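Alanine dehydrogenase (Archaeoglobus fulgidus, PDB 1OMO) catalyses the reversible NAD-dependent oxidative deamination of L-alanine to pyruvate and ammonium as a homodimer of two-domain subunits. Local coordinates at residues Glu26-Gln37 / Met54-Ala62. Numbering follows the deposited sequence.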
ATOM      1  N   GLU A  26      -1.406  14.285 -18.588  1.00 20.01           N
ATOM      2  CA  GLU A  26      -2.053  15.179 -17.604  1.00 18.94           C
ATOM      3  C   GLU A  26      -1.587  14.816 -16.181  1.00 17.81           C
ATOM      4  O   GLU A  26      -1.364  15.682 -15.346  1.00 17.43           O
ATOM      5  CB  GLU A  26      -3.582  15.090 -17.766  1.00 18.36           C
ATOM      6  CG  GLU A  26      -4.397  15.950 -16.829  1.00 22.47           C
ATOM      7  CD  GLU A  26      -4.140  17.457 -16.958  1.00 24.49           C
ATOM      8  OE1 GLU A  26      -4.858  18.217 -16.280  1.00 25.16           O
ATOM      9  OE2 GLU A  26      -3.248  17.893 -17.726  1.00 26.11           O
ATOM     10  N   ALA A  27      -1.416  13.523 -15.915  1.00 18.39           N
ATOM     11  CA  ALA A  27      -0.938  13.080 -14.611  1.00 18.12           C
ATOM     12  C   ALA A  27       0.411  13.708 -14.346  1.00 18.22           C
ATOM     13  O   ALA A  27       0.642  14.230 -13.270  1.00 19.41           O
ATOM     14  CB  ALA A  27      -0.798  11.557 -14.577  1.00 20.26           C
ATOM     15  N   PHE A  28       1.323  13.654 -15.309  1.00 18.16           N
ATOM     16  CA  PHE A  28       2.631  14.269 -15.072  1.00 20.02           C
ATOM     17  C   PHE A  28       2.471  15.770 -14.834  1.00 20.32           C
ATOM     18  O   PHE A  28       3.081  16.333 -13.930  1.00 21.07           O
ATOM     19  CB  PHE A  28       3.579  14.089 -16.256  1.00 22.85           C
ATOM     20  CG  PHE A  28       4.200  12.741 -16.343  1.00 25.18           C
ATOM     21  CD1 PHE A  28       4.717  12.124 -15.202  1.00 27.67           C
ATOM     22  CD2 PHE A  28       4.252  12.072 -17.549  1.00 26.30           C
ATOM     23  CE1 PHE A  28       5.266  10.852 -15.273  1.00 26.99           C
ATOM     24  CE2 PHE A  28       4.800  10.801 -17.628  1.00 27.82           C
ATOM     25  CZ  PHE A  28       5.304  10.192 -16.483  1.00 27.65           C
ATOM     26  N   ARG A  29       1.672  16.415 -15.675  1.00 20.22           N
ATOM     27  CA  ARG A  29       1.439  17.849 -15.554  1.00 21.07           C
ATOM     28  C   ARG A  29       0.914  18.167 -14.134  1.00 21.47           C
ATOM     29  O   ARG A  29       1.517  18.973 -13.405  1.00 18.83           O
ATOM     30  CB  ARG A  29       0.449  18.280 -16.639  1.00 23.96           C
ATOM     31  CG  ARG A  29       0.206  19.766 -16.708  1.00 28.69           C
ATOM     32  CD  ARG A  29      -0.954  20.098 -17.659  1.00 29.56           C
ATOM     33  NE  ARG A  29      -1.596  21.324 -17.194  1.00 33.90           N
ATOM     34  CZ  ARG A  29      -2.637  21.378 -16.362  1.00 35.14           C
ATOM     35  NH1 ARG A  29      -3.196  20.261 -15.900  1.00 35.22           N
ATOM     36  NH2 ARG A  29      -3.089  22.564 -15.948  1.00 37.13           N
ATOM     37  N   LEU A  30      -0.173  17.506 -13.720  1.00 21.24           N
ATOM     38  CA  LEU A  30      -0.729  17.741 -12.376  1.00 23.07           C
ATOM     39  C   LEU A  30       0.266  17.505 -11.224  1.00 23.18           C
ATOM     40  O   LEU A  30       0.366  18.324 -10.319  1.00 25.38           O
ATOM     41  CB  LEU A  30      -1.980  16.888 -12.144  1.00 21.43           C
ATOM     42  CG  LEU A  30      -3.169  17.219 -13.041  1.00 23.74           C
ATOM     43  CD1 LEU A  30      -4.223  16.154 -12.924  1.00 21.97           C
ATOM     44  CD2 LEU A  30      -3.732  18.591 -12.653  1.00 21.61           C
ATOM     45  N   TYR A  31       1.024  16.416 -11.258  1.00 22.86           N
ATOM     46  CA  TYR A  31       1.947  16.164 -10.160  1.00 22.50           C
ATOM     47  C   TYR A  31       3.009  17.243 -10.077  1.00 21.82           C
ATOM     48  O   TYR A  31       3.393  17.657  -8.999  1.00 20.17           O
ATOM     49  CB  TYR A  31       2.614  14.784 -10.272  1.00 24.70           C
ATOM     50  CG  TYR A  31       3.384  14.406  -9.016  1.00 26.86           C
ATOM     51  CD1 TYR A  31       2.883  14.732  -7.760  1.00 29.92           C
ATOM     52  CD2 TYR A  31       4.569  13.689  -9.075  1.00 28.56           C
ATOM     53  CE1 TYR A  31       3.533  14.356  -6.590  1.00 29.97           C
ATOM     54  CE2 TYR A  31       5.246  13.291  -7.887  1.00 28.94           C
ATOM     55  CZ  TYR A  31       4.712  13.630  -6.651  1.00 30.33           C
ATOM     56  OH  TYR A  31       5.296  13.223  -5.459  1.00 30.03           O
ATOM     57  N   ALA A  32       3.488  17.713 -11.214  1.00 21.33           N
ATOM     58  CA  ALA A  32       4.506  18.748 -11.172  1.00 23.05           C
ATOM     59  C   ALA A  32       3.906  20.069 -10.638  1.00 23.80           C
ATOM     60  O   ALA A  32       4.640  20.889 -10.108  1.00 22.56           O
ATOM     61  CB  ALA A  32       5.109  18.951 -12.556  1.00 22.07           C
ATOM     62  N   LEU A  33       2.586  20.260 -10.777  1.00 22.97           N
ATOM     63  CA  LEU A  33       1.937  21.468 -10.267  1.00 24.86           C
ATOM     64  C   LEU A  33       1.370  21.255  -8.847  1.00 26.16           C
ATOM     65  O   LEU A  33       0.582  22.052  -8.354  1.00 25.95           O
ATOM     66  CB  LEU A  33       0.811  21.903 -11.197  1.00 22.92           C
ATOM     67  CG  LEU A  33       1.273  22.380 -12.570  1.00 25.05           C
ATOM     68  CD1 LEU A  33       0.075  22.695 -13.452  1.00 22.18           C
ATOM     69  CD2 LEU A  33       2.176  23.602 -12.405  1.00 22.21           C
ATOM     70  N   GLY A  34       1.767  20.164  -8.206  1.00 26.74           N
ATOM     71  CA  GLY A  34       1.299  19.886  -6.869  1.00 26.43           C
ATOM     72  C   GLY A  34      -0.160  19.490  -6.776  1.00 28.70           C
ATOM     73  O   GLY A  34      -0.669  19.329  -5.678  1.00 30.44           O
ATOM     74  N   LYS A  35      -0.850  19.335  -7.897  1.00 29.00           N
ATOM     75  CA  LYS A  35      -2.255  18.941  -7.833  1.00 30.10           C
ATOM     76  C   LYS A  35      -2.492  17.417  -7.795  1.00 31.52           C
ATOM     77  O   LYS A  35      -3.568  16.928  -8.128  1.00 31.90           O
ATOM     78  CB  LYS A  35      -3.021  19.580  -8.983  1.00 28.79           C
ATOM     79  CG  LYS A  35      -3.045  21.090  -8.865  1.00 32.25           C
ATOM     80  CD  LYS A  35      -3.719  21.745 -10.058  1.00 34.81           C
ATOM     81  CE  LYS A  35      -3.620  23.265  -9.986  1.00 33.58           C
ATOM     82  NZ  LYS A  35      -4.476  23.831 -11.045  1.00 33.83           N
ATOM     83  N   ALA A  36      -1.469  16.675  -7.391  1.00 32.29           N
ATOM     84  CA  ALA A  36      -1.570  15.222  -7.263  1.00 33.19           C
ATOM     85  C   ALA A  36      -0.782  14.842  -6.027  1.00 33.60           C
ATOM     86  O   ALA A  36       0.177  15.503  -5.649  1.00 34.70           O
ATOM     87  CB  ALA A  36      -0.997  14.506  -8.482  1.00 32.68           C
ATOM     88  N   GLN A  37      -1.196  13.771  -5.389  1.00 33.57           N
ATOM     89  CA  GLN A  37      -0.515  13.340  -4.195  1.00 33.54           C
ATOM     90  C   GLN A  37       0.063  11.932  -4.501  1.00 32.23           C
ATOM     91  O   GLN A  37      -0.592  11.101  -5.144  1.00 29.76           O
ATOM     92  CB  GLN A  37      -1.577  13.379  -3.091  1.00 36.63           C
ATOM     93  CG  GLN A  37      -1.201  13.001  -1.672  1.00 40.37           C
ATOM     94  CD  GLN A  37      -2.425  13.114  -0.730  1.00 42.15           C
ATOM     95  OE1 GLN A  37      -3.582  12.874  -1.142  1.00 41.78           O
ATOM     96  NE2 GLN A  37      -2.171  13.464   0.532  1.00 41.89           N
ATOM     97  N   MET A  54       1.594   0.928  -4.545  1.00 16.92           N
ATOM     98  CA  MET A  54       1.768   2.212  -5.215  1.00 16.95           C
ATOM     99  C   MET A  54       0.478   3.036  -5.123  1.00 16.50           C
ATOM    100  O   MET A  54      -0.358   2.957  -6.001  1.00 16.93           O
ATOM    101  CB  MET A  54       2.141   1.968  -6.691  1.00 15.01           C
ATOM    102  CG  MET A  54       3.379   1.083  -6.883  1.00 18.07           C
ATOM    103  SD  MET A  54       3.837   0.712  -8.595  1.00 20.71           S
ATOM    104  CE  MET A  54       3.774   2.361  -9.335  1.00 14.31           C
ATOM    105  N   PRO A  55       0.297   3.821  -4.050  1.00 16.83           N
ATOM    106  CA  PRO A  55      -0.927   4.633  -3.903  1.00 19.20           C
ATOM    107  C   PRO A  55      -0.802   6.018  -4.500  1.00 19.44           C
ATOM    108  O   PRO A  55       0.283   6.559  -4.559  1.00 20.99           O
ATOM    109  CB  PRO A  55      -1.118   4.697  -2.387  1.00 18.32           C
ATOM    110  CG  PRO A  55       0.295   4.790  -1.915  1.00 17.23           C
ATOM    111  CD  PRO A  55       1.068   3.810  -2.790  1.00 15.67           C
ATOM    112  N   ALA A  56      -1.913   6.588  -4.941  1.00 20.47           N
ATOM    113  CA  ALA A  56      -1.906   7.931  -5.519  1.00 20.95           C
ATOM    114  C   ALA A  56      -3.285   8.579  -5.555  1.00 21.26           C
ATOM    115  O   ALA A  56      -4.298   7.905  -5.606  1.00 23.26           O
ATOM    116  CB  ALA A  56      -1.323   7.901  -6.928  1.00 19.66           C
ATOM    117  N   HIS A  57      -3.305   9.897  -5.568  1.00 21.16           N
ATOM    118  CA  HIS A  57      -4.533  10.653  -5.618  1.00 21.91           C
ATOM    119  C   HIS A  57      -4.399  11.801  -6.629  1.00 23.33           C
ATOM    120  O   HIS A  57      -3.438  12.607  -6.540  1.00 22.01           O
ATOM    121  CB  HIS A  57      -4.809  11.232  -4.232  1.00 22.42           C
ATOM    122  CG  HIS A  57      -5.969  12.178  -4.179  1.00 22.58           C
ATOM    123  ND1 HIS A  57      -6.051  13.195  -3.253  1.00 24.23           N
ATOM    124  CD2 HIS A  57      -7.097  12.258  -4.920  1.00 23.68           C
ATOM    125  CE1 HIS A  57      -7.176  13.863  -3.431  1.00 23.03           C
ATOM    126  NE2 HIS A  57      -7.829  13.315  -4.438  1.00 23.82           N
ATOM    127  N   LEU A  58      -5.338  11.858  -7.585  1.00 22.30           N
ATOM    128  CA  LEU A  58      -5.398  12.942  -8.586  1.00 22.51           C
ATOM    129  C   LEU A  58      -6.590  12.738  -9.513  1.00 21.85           C
ATOM    130  O   LEU A  58      -7.232  11.677  -9.505  1.00 21.59           O
ATOM    131  CB  LEU A  58      -4.129  13.019  -9.441  1.00 20.35           C
ATOM    132  CG  LEU A  58      -4.102  12.013 -10.595  1.00 21.46           C
ATOM    133  CD1 LEU A  58      -2.946  12.325 -11.583  1.00 19.39           C
ATOM    134  CD2 LEU A  58      -3.960  10.621  -9.998  1.00 21.34           C
ATOM    135  N   MET A  59      -6.886  13.757 -10.313  1.00 21.11           N
ATOM    136  CA  MET A  59      -7.980  13.680 -11.259  1.00 21.79           C
ATOM    137  C   MET A  59      -9.284  13.252 -10.617  1.00 21.34           C
ATOM    138  O   MET A  59     -10.154  12.718 -11.286  1.00 22.47           O
ATOM    139  CB  MET A  59      -7.628  12.704 -12.385  1.00 21.72           C
ATOM    140  CG  MET A  59      -6.286  12.994 -13.013  1.00 22.96           C
ATOM    141  SD  MET A  59      -5.872  11.772 -14.223  1.00 23.89           S
ATOM    142  CE  MET A  59      -4.891  12.730 -15.344  1.00 24.01           C
ATOM    143  N   GLY A  60      -9.406  13.464  -9.319  1.00 22.10           N
ATOM    144  CA  GLY A  60     -10.634  13.127  -8.646  1.00 23.74           C
ATOM    145  C   GLY A  60     -10.780  11.733  -8.086  1.00 25.61           C
ATOM    146  O   GLY A  60     -11.841  11.394  -7.553  1.00 27.58           O
ATOM    147  N   TYR A  61      -9.743  10.914  -8.212  1.00 24.93           N
ATOM    148  CA  TYR A  61      -9.793   9.562  -7.668  1.00 23.26           C
ATOM    149  C   TYR A  61      -8.612   9.254  -6.785  1.00 21.14           C
ATOM    150  O   TYR A  61      -7.627   9.989  -6.741  1.00 22.90           O
ATOM    151  CB  TYR A  61      -9.814   8.512  -8.768  1.00 23.76           C
ATOM    152  CG  TYR A  61     -11.075   8.483  -9.559  1.00 25.00           C
ATOM    153  CD1 TYR A  61     -11.345   9.469 -10.495  1.00 25.58           C
ATOM    154  CD2 TYR A  61     -11.990   7.449  -9.395  1.00 26.40           C
ATOM    155  CE1 TYR A  61     -12.502   9.422 -11.262  1.00 27.83           C
ATOM    156  CE2 TYR A  61     -13.156   7.385 -10.160  1.00 26.97           C
ATOM    157  CZ  TYR A  61     -13.400   8.374 -11.100  1.00 26.57           C
ATOM    158  OH  TYR A  61     -14.494   8.281 -11.924  1.00 26.91           O
ATOM    159  N   ALA A  62      -8.725   8.161  -6.061  1.00 17.96           N
ATOM    160  CA  ALA A  62      -7.627   7.728  -5.226  1.00 17.79           C
ATOM    161  C   ALA A  62      -7.588   6.241  -5.488  1.00 15.52           C
ATOM    162  O   ALA A  62      -8.592   5.664  -5.900  1.00 14.69           O
ATOM    163  CB  ALA A  62      -7.902   8.023  -3.759  1.00 17.03           C
TER
HETATM  164  O   HOH W   1      -5.903  16.161  -9.280  1.00 37.59           O
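Q37 and H57 form a single antiparallel bridge, a hydrogen-bonded pair in which Q37 N donates to H57 O (2.8 Å) and H57 N returns a bond to Q37 O (3.0 Å). Both are nearly straight, and the first lies in the plane of the H57 carbonyl. Two residues along each segment, a water accepts from M59 N and donates to K35 O, continuing the link where the two backbones no longer pair directly. The chain reaches this bridge after a Schellman motif, with G34 at C-prime, has closed helix 17-32; in 54-62, a type I' turn from L58 to Y61 joins two adjacent strands as a beta hairpin.

Apolar groups fill the angle between helix and strand. L58 CB meets A36 CB at 3.6 Å, and a chi1 of 82°, with CG between backbone N and carbonyl carbon, turns the isobutyl group so that CD1 reaches the helix, 3.7 Å from A27 CA. Beside it, the extended M59 chain crosses L30 and E26 obliquely along the side of the helix: its CG touches L30 CD1 (3.8 Å), and the methyl CE ends against E26 CG (3.6 Å) and the backbone of A27. The carboxylate of E26 turns to a salt bridge with R29. Next to the bridge, the side chains of Q37 and H57 lie together, the amide plane turned 45° from the imidazole.

The contact ties helix 17-32 and its following loop to strand 50-58 of the mixed sheet, in the non-Rossmann domain. Helix 294-311 borders the hairpin turn, where A299 packs on M59 and K302 bonds to its carbonyl. F46 of the second subunit meets the H57 ring edge-to-face and L44 of that subunit packs on Q37, placing the contact at the interface of the beta-sandwich dimer.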